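Local structure of ESSC (Geobacillus thermodenitrificans, 5FWH) at residues W5-Q13 and L142-S150; I116-L125 and L161-F170. The protein forms the N-terminal forkhead-associated (FHA) region of EssC, an FtsK/SpoIIIE-type ATPase component of the bacterial type VII secretion apparatus, where it probably mediates protein-protein contacts. All coordinates share one frame; numbering follows the deposited sequence.

In the fold
Contacts 1 and 2, whose centres lie about 13 Å apart, illustrate two ways in which β structure packs: edge to edge between hairpins and face to face between sheets. Contact 1 joins the N-terminal β-sheet region to the C-terminal one, and contact 2 forms part of the interior of the C-terminal sandwich. They share a sheet, because strands 143-144 and 161-163 are neighbours in it, and a probable hydrogen bond of 2.8 Å runs between F143 N and L162 O. W5, from strand 3-8, packs on L162, whose side chain points away from contact 2, so the N-terminal hairpin meets the outer face of the sheet whose inner face makes contact 2.

Contact 1. Residues W5-Q13 and L142-S150; sequences WVLYETYCQ and LFLNGVQLS
The carbonyl oxygen of T10 receives the amide of Q148 in a short, nearly straight hydrogen bond, Q148 N to T10 O 2.7 Å with 169° at the hydrogen, while the CA-H of V147 makes a longer approach to the same oxygen. G146 O is held in a similar way: C12 N donates to it at 2.9 Å from above its carbonyl plane, and Y11 CA comes within 3.1 Å as a CA-H···O contact. Together these bonds bracket Y11 and V147 as a single antiparallel bridge, a non-hydrogen-bonded pair. It joins two β hairpins at their outermost strands, one closed by a type II' turn at Y8-Y11, the other by a type I' turn at L144-V147, and thereby links the two β-sheet regions of the chain. On one side of this seam the F143 ring lies under C12, whose CB stands over the ring centre, 3.6 Å from the centroid. With C12 SG anti to the backbone N (chi1 179°), the sulfur also sits above that face, 4.7 Å from the centroid. L7 CD2 reaches F143 CE1 at 3.9 Å. Replacing F143 by an alanine would probably open a gap beneath C12 and leave the L7 methyl without its aromatic partner. On the other side, Y11 CE1 meets V147 CG2 at 4.2 Å, with the methyl at the ring edge.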
loop_
_atom_site.group_PDB
_atom_site.type_symbol
_atom_site.label_atom_id
_atom_site.label_comp_id
_atom_site.label_asym_id
_atom_site.label_seq_id
_atom_site.Cartn_x
_atom_site.Cartn_y
_atom_site.Cartn_z
ATOM N N TRP A 5 2.058 -5.486 -3.971
ATOM C CA TRP A 5 2.735 -4.230 -3.975
ATOM C C TRP A 5 4.074 -4.528 -4.502
ATOM O O TRP A 5 4.749 -5.422 -3.982
ATOM C CB TRP A 5 2.840 -3.770 -2.573
ATOM C CG TRP A 5 1.552 -3.867 -1.882
ATOM C CD1 TRP A 5 0.779 -5.007 -1.626
ATOM C CD2 TRP A 5 0.919 -2.824 -1.264
ATOM N NE1 TRP A 5 -0.278 -4.691 -0.891
ATOM C CE2 TRP A 5 -0.263 -3.333 -0.698
ATOM C CE3 TRP A 5 1.197 -1.475 -1.165
ATOM C CZ2 TRP A 5 -1.157 -2.542 -0.056
ATOM C CZ3 TRP A 5 0.319 -0.717 -0.533
ATOM C CH2 TRP A 5 -0.845 -1.250 0.034
ATOM N N VAL A 6 4.461 -3.745 -5.469
ATOM C CA VAL A 6 5.791 -3.787 -6.055
ATOM C C VAL A 6 6.520 -2.416 -5.785
ATOM O O VAL A 6 6.161 -1.376 -6.279
ATOM C CB VAL A 6 5.664 -4.092 -7.529
ATOM C CG1 VAL A 6 7.044 -4.126 -8.219
ATOM C CG2 VAL A 6 4.890 -5.398 -7.685
ATOM N N LEU A 7 7.512 -2.503 -4.938
ATOM C CA LEU A 7 8.290 -1.411 -4.487
ATOM C C LEU A 7 9.696 -1.511 -5.078
ATOM O O LEU A 7 10.314 -2.541 -5.019
ATOM C CB LEU A 7 8.404 -1.410 -2.959
ATOM C CG LEU A 7 7.031 -1.275 -2.251
ATOM C CD1 LEU A 7 6.463 -2.664 -1.895
ATOM C CD2 LEU A 7 7.177 -0.441 -0.972
ATOM N N TYR A 8 10.143 -0.374 -5.599
ATOM C CA TYR A 8 11.479 -0.224 -6.199
ATOM C C TYR A 8 11.767 1.282 -6.340
ATOM O O TYR A 8 10.803 2.099 -6.444
ATOM C CB TYR A 8 11.500 -0.904 -7.562
ATOM C CG TYR A 8 10.465 -0.351 -8.500
ATOM C CD1 TYR A 8 9.134 -0.739 -8.400
ATOM C CD2 TYR A 8 10.804 0.550 -9.499
ATOM C CE1 TYR A 8 8.197 -0.266 -9.243
ATOM C CE2 TYR A 8 9.846 1.065 -10.339
ATOM C CZ TYR A 8 8.546 0.633 -10.208
ATOM O OH TYR A 8 7.574 1.120 -11.027
ATOM N N GLU A 9 13.065 1.662 -6.333
ATOM C CA GLU A 9 13.479 3.062 -6.323
ATOM C C GLU A 9 12.573 3.852 -5.361
ATOM O O GLU A 9 12.526 3.501 -4.193
ATOM C CB GLU A 9 13.526 3.654 -7.736
ATOM C CG GLU A 9 14.419 2.830 -8.676
ATOM C CD GLU A 9 15.015 3.580 -9.881
ATOM O OE1 GLU A 9 15.201 4.839 -9.820
ATOM O OE2 GLU A 9 15.323 2.903 -10.900
ATOM N N THR A 10 11.850 4.858 -5.860
ATOM C CA THR A 10 10.957 5.709 -5.065
ATOM C C THR A 10 9.460 5.510 -5.468
ATOM O O THR A 10 8.640 6.428 -5.383
ATOM C CB THR A 10 11.366 7.169 -5.318
ATOM O OG1 THR A 10 11.345 7.422 -6.742
ATOM C CG2 THR A 10 12.772 7.436 -4.722
ATOM N N TYR A 11 9.142 4.330 -5.994
ATOM C CA TYR A 11 7.822 4.022 -6.526
ATOM C C TYR A 11 7.254 2.839 -5.784
ATOM O O TYR A 11 8.019 2.032 -5.237
ATOM C CB TYR A 11 7.902 3.672 -8.009
ATOM C CG TYR A 11 8.528 4.832 -8.746
ATOM C CD1 TYR A 11 7.845 6.040 -8.852
ATOM C CD2 TYR A 11 9.847 4.748 -9.235
ATOM C CE1 TYR A 11 8.445 7.153 -9.467
ATOM C CE2 TYR A 11 10.433 5.823 -9.853
ATOM C CZ TYR A 11 9.730 7.016 -9.964
ATOM O OH TYR A 11 10.318 8.061 -10.575
ATOM N N CYS A 12 5.915 2.770 -5.786
ATOM C CA CYS A 12 5.209 1.599 -5.342
ATOM C C CYS A 12 4.077 1.426 -6.356
ATOM O O CYS A 12 3.299 2.376 -6.553
ATOM C CB CYS A 12 4.633 1.856 -3.952
ATOM S SG CYS A 12 3.668 0.488 -3.242
ATOM N N GLN A 13 4.045 0.292 -7.043
ATOM C CA GLN A 13 2.891 -0.085 -7.900
ATOM C C GLN A 13 2.088 -1.115 -7.147
ATOM O O GLN A 13 2.671 -1.975 -6.469
ATOM C CB GLN A 13 3.338 -0.790 -9.140
ATOM C CG GLN A 13 4.060 0.102 -10.101
ATOM C CD GLN A 13 4.253 -0.531 -11.466
ATOM O OE1 GLN A 13 3.334 -1.126 -12.060
ATOM N NE2 GLN A 13 5.443 -0.341 -12.007
ATOM N N LEU A 142 6.161 6.230 2.489
ATOM C CA LEU A 142 4.752 6.484 2.158
ATOM C C LEU A 142 4.579 6.960 0.712
ATOM O O LEU A 142 5.411 7.822 0.250
ATOM C CB LEU A 142 4.267 7.560 3.107
ATOM C CG LEU A 142 2.821 7.948 2.989
ATOM C CD1 LEU A 142 1.873 6.806 3.303
ATOM C CD2 LEU A 142 2.604 9.096 3.951
ATOM N N PHE A 143 3.562 6.474 -0.004
ATOM C CA PHE A 143 3.483 6.799 -1.444
ATOM C C PHE A 143 2.191 7.529 -1.801
ATOM O O PHE A 143 1.097 7.158 -1.393
ATOM C CB PHE A 143 3.689 5.548 -2.327
ATOM C CG PHE A 143 4.997 4.795 -2.011
ATOM C CD1 PHE A 143 5.091 4.009 -0.875
ATOM C CD2 PHE A 143 6.114 4.951 -2.795
ATOM C CE1 PHE A 143 6.304 3.306 -0.552
ATOM C CE2 PHE A 143 7.318 4.318 -2.494
ATOM C CZ PHE A 143 7.445 3.514 -1.345
ATOM N N LEU A 144 2.319 8.592 -2.572
ATOM C CA LEU A 144 1.141 9.377 -3.044
ATOM C C LEU A 144 1.016 9.123 -4.481
ATOM O O LEU A 144 1.902 9.534 -5.234
ATOM C CB LEU A 144 1.357 10.865 -2.819
ATOM C CG LEU A 144 0.338 11.823 -3.416
ATOM C CD1 LEU A 144 -1.005 11.545 -2.779
ATOM C CD2 LEU A 144 0.829 13.281 -3.195
ATOM N N ASN A 145 -0.044 8.423 -4.852
ATOM C CA ASN A 145 -0.267 7.973 -6.224
ATOM C C ASN A 145 0.958 7.197 -6.764
ATOM O O ASN A 145 1.454 7.492 -7.827
ATOM C CB ASN A 145 -0.644 9.189 -7.129
ATOM C CG ASN A 145 -1.871 9.977 -6.604
ATOM O OD1 ASN A 145 -1.863 11.205 -6.553
ATOM N ND2 ASN A 145 -2.899 9.260 -6.186
ATOM N N GLY A 146 1.538 6.285 -5.963
ATOM C CA GLY A 146 2.697 5.532 -6.437
ATOM C C GLY A 146 4.094 6.127 -6.289
ATOM O O GLY A 146 5.056 5.446 -6.616
ATOM N N VAL A 147 4.217 7.361 -5.824
ATOM C CA VAL A 147 5.485 8.049 -5.743
ATOM C C VAL A 147 5.841 8.436 -4.295
ATOM O O VAL A 147 5.079 9.135 -3.592
ATOM C CB VAL A 147 5.470 9.370 -6.547
ATOM C CG1 VAL A 147 6.890 9.987 -6.545
ATOM C CG2 VAL A 147 4.989 9.105 -7.977
ATOM N N GLN A 148 7.034 8.039 -3.849
ATOM C CA GLN A 148 7.413 8.325 -2.469
ATOM C C GLN A 148 7.368 9.808 -2.126
ATOM O O GLN A 148 7.770 10.618 -2.911
ATOM C CB GLN A 148 8.781 7.760 -2.165
ATOM C CG GLN A 148 9.107 7.786 -0.675
ATOM C CD GLN A 148 10.365 7.039 -0.361
ATOM O OE1 GLN A 148 10.992 6.478 -1.255
ATOM N NE2 GLN A 148 10.742 7.003 0.919
ATOM N N LEU A 149 6.850 10.168 -0.971
ATOM C CA LEU A 149 6.761 11.559 -0.569
ATOM C C LEU A 149 8.036 11.928 0.126
ATOM O O LEU A 149 8.455 11.200 0.993
ATOM C CB LEU A 149 5.666 11.778 0.464
ATOM C CG LEU A 149 4.206 11.868 0.110
ATOM C CD1 LEU A 149 3.885 10.811 -0.913
ATOM C CD2 LEU A 149 3.378 11.596 1.360
ATOM N N SER A 150 8.633 13.067 -0.207
ATOM C CA SER A 150 9.805 13.544 0.534
ATOM C C SER A 150 9.511 14.767 1.394
ATOM O O SER A 150 10.357 15.176 2.162
ATOM C CB SER A 150 10.927 13.862 -0.436
ATOM O OG SER A 150 10.530 14.886 -1.339
#

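Contact 2. Residues I116-L125 and L161-F170; sequences IETTNARFSL and LLCPYMQFVF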
loop_
_atom_site.group_PDB
_atom_site.type_symbol
_atom_site.label_atom_id
_atom_site.label_comp_id
_atom_site.label_asym_id
_atom_site.label_seq_id
_atom_site.Cartn_x
_atom_site.Cartn_y
_atom_site.Cartn_z
ATOM N N ILE A 116 -5.285 6.586 14.202
ATOM C CA ILE A 116 -5.313 5.299 13.534
ATOM C C ILE A 116 -4.041 4.602 13.912
ATOM O O ILE A 116 -2.973 5.099 13.602
ATOM C CB ILE A 116 -5.389 5.401 12.006
ATOM C CG1 ILE A 116 -6.652 6.187 11.576
ATOM C CG2 ILE A 116 -5.364 4.009 11.369
ATOM C CD1 ILE A 116 -6.717 6.340 10.069
ATOM N N GLU A 117 -4.184 3.426 14.534
ATOM C CA GLU A 117 -3.023 2.673 15.060
ATOM C C GLU A 117 -2.531 1.598 14.106
ATOM O O GLU A 117 -3.305 0.711 13.694
ATOM C CB GLU A 117 -3.332 2.048 16.407
ATOM C CG GLU A 117 -3.265 3.054 17.555
ATOM C CD GLU A 117 -3.501 2.406 18.919
ATOM O OE1 GLU A 117 -4.696 2.254 19.288
ATOM O OE2 GLU A 117 -2.485 2.074 19.618
ATOM N N THR A 118 -1.239 1.675 13.780
ATOM C CA THR A 118 -0.625 0.760 12.853
ATOM C C THR A 118 0.895 0.754 13.045
ATOM O O THR A 118 1.516 1.789 13.338
ATOM C CB THR A 118 -0.968 1.108 11.375
ATOM O OG1 THR A 118 -0.105 0.412 10.480
ATOM C CG2 THR A 118 -0.836 2.647 11.068
ATOM N N THR A 119 1.467 -0.427 12.856
ATOM C CA THR A 119 2.902 -0.594 12.767
ATOM C C THR A 119 3.333 -0.508 11.309
ATOM O O THR A 119 4.479 -0.736 11.031
ATOM C CB THR A 119 3.349 -1.966 13.323
ATOM O OG1 THR A 119 2.947 -3.018 12.434
ATOM C CG2 THR A 119 2.766 -2.217 14.693
ATOM N N ASN A 120 2.414 -0.188 10.382
ATOM C CA ASN A 120 2.720 -0.130 8.925
ATOM C C ASN A 120 3.095 1.222 8.324
ATOM O O ASN A 120 3.632 1.252 7.220
ATOM C CB ASN A 120 1.522 -0.635 8.082
ATOM C CG ASN A 120 0.993 -1.967 8.542
ATOM O OD1 ASN A 120 -0.223 -2.157 8.634
ATOM N ND2 ASN A 120 1.899 -2.894 8.866
ATOM N N ALA A 121 2.782 2.316 9.016
ATOM C CA ALA A 121 2.869 3.660 8.456
ATOM C C ALA A 121 3.077 4.622 9.583
ATOM O O ALA A 121 2.668 4.359 10.668
ATOM C CB ALA A 121 1.543 4.006 7.767
ATOM N N ARG A 122 3.642 5.769 9.296
ATOM C CA ARG A 122 3.717 6.799 10.255
ATOM C C ARG A 122 3.636 8.114 9.505
ATOM O O ARG A 122 4.567 8.455 8.807
ATOM C CB ARG A 122 5.045 6.657 11.070
ATOM C CG ARG A 122 5.481 7.896 11.839
ATOM C CD ARG A 122 6.790 7.667 12.609
ATOM N NE ARG A 122 6.542 6.752 13.712
ATOM C CZ ARG A 122 5.978 7.094 14.877
ATOM N NH1 ARG A 122 5.608 8.348 15.137
ATOM N NH2 ARG A 122 5.761 6.170 15.796
ATOM N N PHE A 123 2.597 8.896 9.746
ATOM C CA PHE A 123 2.458 10.169 9.043
ATOM C C PHE A 123 1.343 10.941 9.701
ATOM O O PHE A 123 0.660 10.395 10.514
ATOM C CB PHE A 123 2.199 9.933 7.519
ATOM C CG PHE A 123 0.904 9.195 7.197
ATOM C CD1 PHE A 123 -0.298 9.901 6.959
ATOM C CD2 PHE A 123 0.894 7.802 7.017
ATOM C CE1 PHE A 123 -1.491 9.252 6.666
ATOM C CE2 PHE A 123 -0.321 7.146 6.652
ATOM C CZ PHE A 123 -1.503 7.865 6.527
ATOM N N SER A 124 1.185 12.222 9.432
ATOM C CA SER A 124 0.024 12.887 9.976
ATOM C C SER A 124 -0.731 13.534 8.874
ATOM O O SER A 124 -0.199 13.722 7.820
ATOM C CB SER A 124 0.372 13.869 11.104
ATOM O OG SER A 124 1.084 14.949 10.591
ATOM N N LEU A 125 -2.016 13.754 9.092
ATOM C CA LEU A 125 -2.891 14.485 8.159
ATOM C C LEU A 125 -3.377 15.752 8.865
ATOM O O LEU A 125 -3.864 15.679 9.994
ATOM C CB LEU A 125 -4.055 13.631 7.758
ATOM C CG LEU A 125 -3.722 12.323 6.991
ATOM C CD1 LEU A 125 -5.023 11.586 6.712
ATOM C CD2 LEU A 125 -3.158 12.554 5.632
ATOM N N LEU A 161 -3.098 7.479 -0.820
ATOM C CA LEU A 161 -1.905 7.249 -0.029
ATOM C C LEU A 161 -1.736 5.765 0.180
ATOM O O LEU A 161 -2.702 5.141 0.635
ATOM C CB LEU A 161 -2.032 7.985 1.288
ATOM C CG LEU A 161 -1.858 9.478 1.153
ATOM C CD1 LEU A 161 -2.298 10.124 2.470
ATOM C CD2 LEU A 161 -0.433 9.900 0.795
ATOM N N LEU A 162 -0.527 5.232 -0.092
ATOM C CA LEU A 162 -0.221 3.806 0.077
ATOM C C LEU A 162 1.005 3.617 0.917
ATOM O O LEU A 162 1.993 4.306 0.713
ATOM C CB LEU A 162 0.191 3.175 -1.224
ATOM C CG LEU A 162 -0.745 3.079 -2.389
ATOM C CD1 LEU A 162 -0.070 2.293 -3.501
ATOM C CD2 LEU A 162 -2.013 2.429 -2.006
ATOM N N CYS A 163 0.963 2.655 1.830
ATOM C CA CYS A 163 2.183 1.998 2.320
ATOM C C CYS A 163 1.939 0.450 2.249
ATOM O O CYS A 163 0.810 0.042 2.193
ATOM C CB CYS A 163 2.409 2.434 3.775
ATOM S SG CYS A 163 0.900 2.275 4.724
ATOM N N PRO A 164 2.972 -0.398 2.334
ATOM C CA PRO A 164 2.685 -1.852 2.453
ATOM C C PRO A 164 1.542 -2.217 3.359
ATOM O O PRO A 164 1.478 -1.877 4.573
ATOM C CB PRO A 164 4.012 -2.440 2.930
ATOM C CG PRO A 164 4.942 -1.618 2.119
ATOM C CD PRO A 164 4.418 -0.193 2.183
ATOM N N TYR A 165 0.606 -2.859 2.670
ATOM C CA TYR A 165 -0.657 -3.427 3.192
ATOM C C TYR A 165 -1.806 -2.453 3.488
ATOM O O TYR A 165 -2.850 -2.888 3.889
ATOM C CB TYR A 165 -0.403 -4.377 4.358
ATOM C CG TYR A 165 0.828 -5.224 4.250
ATOM C CD1 TYR A 165 0.967 -6.116 3.243
ATOM C CD2 TYR A 165 1.874 -5.081 5.158
ATOM C CE1 TYR A 165 2.112 -6.872 3.124
ATOM C CE2 TYR A 165 3.025 -5.830 5.060
ATOM C CZ TYR A 165 3.136 -6.721 4.033
ATOM O OH TYR A 165 4.261 -7.454 3.880
HETATM N N MSE A 166 -1.675 -1.149 3.286
HETATM C CA MSE A 166 -2.818 -0.254 3.595
HETATM C C MSE A 166 -3.087 0.806 2.516
HETATM O O MSE A 166 -2.191 1.165 1.816
HETATM C CB MSE A 166 -2.433 0.354 4.938
HETATM C CG MSE A 166 -2.575 -0.550 6.224
HETATM SE SE MSE A 166 -2.395 0.729 7.730
HETATM C CE MSE A 166 -4.307 0.999 8.055
ATOM N N GLN A 167 -4.301 1.326 2.409
ATOM C CA GLN A 167 -4.611 2.495 1.562
ATOM C C GLN A 167 -5.520 3.442 2.253
ATOM O O GLN A 167 -6.409 3.001 2.986
ATOM C CB GLN A 167 -5.358 2.084 0.352
ATOM C CG GLN A 167 -4.615 1.135 -0.511
ATOM C CD GLN A 167 -5.591 0.485 -1.455
ATOM O OE1 GLN A 167 -5.754 -0.764 -1.459
ATOM N NE2 GLN A 167 -6.321 1.350 -2.215
ATOM N N PHE A 168 -5.280 4.745 2.040
ATOM C CA PHE A 168 -6.037 5.847 2.635
ATOM C C PHE A 168 -6.519 6.737 1.526
ATOM O O PHE A 168 -5.701 7.152 0.690
ATOM C CB PHE A 168 -5.182 6.686 3.557
ATOM C CG PHE A 168 -4.481 5.890 4.642
ATOM C CD1 PHE A 168 -3.323 5.204 4.356
ATOM C CD2 PHE A 168 -4.958 5.891 5.921
ATOM C CE1 PHE A 168 -2.632 4.496 5.329
ATOM C CE2 PHE A 168 -4.336 5.131 6.898
ATOM C CZ PHE A 168 -3.164 4.447 6.589
ATOM N N VAL A 169 -7.833 6.979 1.462
ATOM C CA VAL A 169 -8.430 7.834 0.394
ATOM C C VAL A 169 -9.473 8.734 1.016
ATOM O O VAL A 169 -10.358 8.244 1.700
ATOM C CB VAL A 169 -9.100 7.038 -0.739
ATOM C CG1 VAL A 169 -9.382 7.946 -1.925
ATOM C CG2 VAL A 169 -8.197 5.907 -1.216
ATOM N N PHE A 170 -9.339 10.054 0.852
ATOM C CA PHE A 170 -10.428 10.956 1.194
ATOM C C PHE A 170 -11.485 10.768 0.071
ATOM O O PHE A 170 -11.230 10.985 -1.147
ATOM C CB PHE A 170 -9.966 12.422 1.311
ATOM C CG PHE A 170 -9.397 12.764 2.679
ATOM C CD1 PHE A 170 -10.239 12.948 3.762
ATOM C CD2 PHE A 170 -8.021 12.833 2.875
ATOM C CE1 PHE A 170 -9.728 13.227 5.006
ATOM C CE2 PHE A 170 -7.486 13.102 4.114
ATOM C CZ PHE A 170 -8.346 13.301 5.198
#
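F123 points the CZ end of its ring into the face of F168, a T-shaped stack with planes at 88° and centroids 5.0 Å apart. F123 CZ stands over the centre of the F168 ring, carried there by a chi1 of 63° that sets CG between the backbone N and the carbonyl carbon. I116 CD1 meets the edge of the same F168 ring at CE2, 4.1 Å away. Beside this pair L125 divides its two methyls: CD1 approaches F170 CE2 at 3.9 Å, and CD2 meets L161 CD1, the two side chains passing each other in opposite directions. At the other end A121 CB touches C163 SG at 3.6 Å, and the selenium of M166, a selenomethionine, lies 3.6 Å from T118 OG1 and 3.7 Å from N120 OD1. The loop that brings T118 and N120 to the selenium is shaped by an ST turn, in which N120 N donates to T118 OG1 at 2.6 Å. Farther out, I116, M166 and F168 also touch V178 on the neighbouring strand 175-180, V134 packs on F123 and L125, and W132 stacks on F170. Strands 116-117 and 123-128 belong to one sheet and strands 161-163 and 166-170 to the other, the two facing sheets of a β sandwich, consistent with an FHA fold. No hydrogen bond crosses between the two segments, so their cohesion rests on shape and on apolar and aromatic packing, with the polar loop at T118-N120 bordering one end.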